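Local coordinates for protein transcriptional regulator, GntR family (Ralstonia eutropha, PDB 3IHU) that probably binds DNA as a transcription factor of the GntR family, pairing a winged helix-turn-helix region with an all-helical FCD domain, at residues Q116-S121 against A192-E197. Numbering follows the deposited sequence.
Sequences QALRAS and AVLAGE
Leu118 and Arg119 on helix 112-130 meet Leu194 near the end of helix 179-195 in a small apolar contact roofed by a guanidinium group, within the all-helical FCD region; the centre of the contact lies about 19 Å from the centre of the chain. Leu194 divides its branches between the two: CD2, with CG, meets Leu118 and CD1 meets Arg119. Its CD2 lies 3.8 Å from CD2 of Leu118, the two leucines running past each other in opposite directions. Leu118 starts off toward the other helix, and a chi1 of -168°, which sets CG opposite the backbone N, helps bring CD2 to Leu194; the same CD2 touches Val193 CG1 at 4.3 Å. The other methyl of Leu194, CD1, sits beneath the Arg119 guanidinium, over the centre of one face and only 3.3 Å from CZ, a tight approach. Arg119 sets off from its helix at an angle to the contact, and its extended chain from CG to NE carries the head over the leucine, where a face, not an edge, meets the methyl. Inward, the apolar layer continues: Leu118 packs on Leu148 of helix 134-152, while Val193, just before the turn into helix 198-219, touches Ala102 and Ala105 of helix 84-105 and Ala201 of helix 198-219. The example illustrates how an arginine at the exposed edge of a helical core can lay its flat head on an apolar neighbour: between these two segments the attraction is van der Waals and hydrophobic, with no polar bond between them, and since the methyl occupies a guanidinium face, the N-H groups, directed around the rim of that plane, can still probably meet water.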
loop_
_atom_site.group_PDB
_atom_site.type_symbol
_atom_site.label_atom_id
_atom_site.label_comp_id
_atom_site.label_asym_id
_atom_site.label_seq_id
_atom_site.Cartn_x
_atom_site.Cartn_y
_atom_site.Cartn_z
ATOM N N GLN A 116 8.222 14.262 13.540
ATOM C CA GLN A 116 9.610 13.926 13.206
ATOM C C GLN A 116 9.708 12.680 12.382
ATOM O O GLN A 116 10.474 12.627 11.413
ATOM C CB GLN A 116 10.474 13.732 14.464
ATOM C CG GLN A 116 10.771 15.029 15.191
ATOM C CD GLN A 116 11.778 14.860 16.336
ATOM O OE1 GLN A 116 12.289 13.760 16.596
ATOM N NE2 GLN A 116 12.061 15.958 17.016
ATOM N N ALA A 117 8.950 11.659 12.767
ATOM C CA ALA A 117 8.815 10.448 11.953
ATOM C C ALA A 117 8.255 10.765 10.578
ATOM O O ALA A 117 8.746 10.266 9.587
ATOM C CB ALA A 117 7.935 9.419 12.674
ATOM N N LEU A 118 7.260 11.618 10.487
ATOM C CA LEU A 118 6.609 11.883 9.200
ATOM C C LEU A 118 7.587 12.633 8.280
ATOM O O LEU A 118 7.822 12.251 7.126
ATOM C CB LEU A 118 5.250 12.621 9.372
ATOM C CG LEU A 118 4.448 12.641 8.086
ATOM C CD1 LEU A 118 3.834 11.207 7.858
ATOM C CD2 LEU A 118 3.396 13.772 8.096
ATOM N N ARG A 119 8.227 13.664 8.822
ATOM C CA ARG A 119 9.255 14.427 8.091
ATOM C C ARG A 119 10.414 13.537 7.679
ATOM O O ARG A 119 10.894 13.609 6.540
ATOM C CB ARG A 119 9.702 15.654 8.919
ATOM C CG ARG A 119 8.565 16.740 9.077
ATOM C CD ARG A 119 9.077 18.069 9.714
ATOM N NE ARG A 119 8.017 19.054 9.945
ATOM C CZ ARG A 119 7.411 19.773 8.989
ATOM N NH1 ARG A 119 7.739 19.647 7.683
ATOM N NH2 ARG A 119 6.471 20.644 9.324
ATOM N N ALA A 120 10.833 12.640 8.560
ATOM C CA ALA A 120 11.901 11.723 8.208
ATOM C C ALA A 120 11.480 10.786 7.070
ATOM O O ALA A 120 12.268 10.545 6.131
ATOM C CB ALA A 120 12.356 10.916 9.438
ATOM N N SER A 121 10.235 10.268 7.137
ATOM C CA SER A 121 9.781 9.353 6.145
ATOM C C SER A 121 9.787 10.080 4.824
ATOM O O SER A 121 10.154 9.479 3.800
ATOM C CB SER A 121 8.373 8.783 6.457
ATOM O OG SER A 121 7.366 9.772 6.299
ATOM N N ALA A 192 0.176 18.990 3.916
ATOM C CA ALA A 192 -1.208 19.292 4.294
ATOM C C ALA A 192 -1.527 18.719 5.698
ATOM O O ALA A 192 -2.150 19.372 6.570
ATOM C CB ALA A 192 -2.192 18.760 3.223
ATOM N N VAL A 193 -1.034 17.517 5.954
ATOM C CA VAL A 193 -1.265 16.892 7.237
ATOM C C VAL A 193 -0.651 17.713 8.346
ATOM O O VAL A 193 -1.323 18.021 9.347
ATOM C CB VAL A 193 -0.758 15.453 7.256
ATOM C CG1 VAL A 193 -0.748 14.937 8.673
ATOM C CG2 VAL A 193 -1.691 14.578 6.321
ATOM N N LEU A 194 0.626 18.070 8.153
ATOM C CA LEU A 194 1.365 18.798 9.174
ATOM C C LEU A 194 0.796 20.164 9.465
ATOM O O LEU A 194 1.007 20.647 10.522
ATOM C CB LEU A 194 2.845 18.904 8.799
ATOM C CG LEU A 194 3.483 17.535 8.819
ATOM C CD1 LEU A 194 4.959 17.621 8.440
ATOM C CD2 LEU A 194 3.258 16.943 10.201
ATOM N N ALA A 195 0.087 20.760 8.518
ATOM C CA ALA A 195 -0.590 22.040 8.708
ATOM C C ALA A 195 -1.911 21.911 9.520
ATOM O O ALA A 195 -2.485 22.904 9.928
ATOM C CB ALA A 195 -0.911 22.668 7.321
ATOM N N GLY A 196 -2.395 20.680 9.701
ATOM C CA GLY A 196 -3.366 20.376 10.730
ATOM C C GLY A 196 -4.793 20.598 10.326
ATOM O O GLY A 196 -5.678 20.330 11.136
ATOM N N GLU A 197 -5.028 21.116 9.118
ATOM C CA GLU A 197 -6.384 21.409 8.704
ATOM C C GLU A 197 -7.002 20.177 7.974
ATOM O O GLU A 197 -6.511 19.752 6.920
ATOM C CB GLU A 197 -6.431 22.650 7.821
ATOM C CG GLU A 197 -7.915 23.256 7.724
ATOM C CD GLU A 197 -8.865 22.492 6.787
ATOM O OE1 GLU A 197 -8.592 22.498 5.567
ATOM O OE2 GLU A 197 -9.903 21.921 7.281
#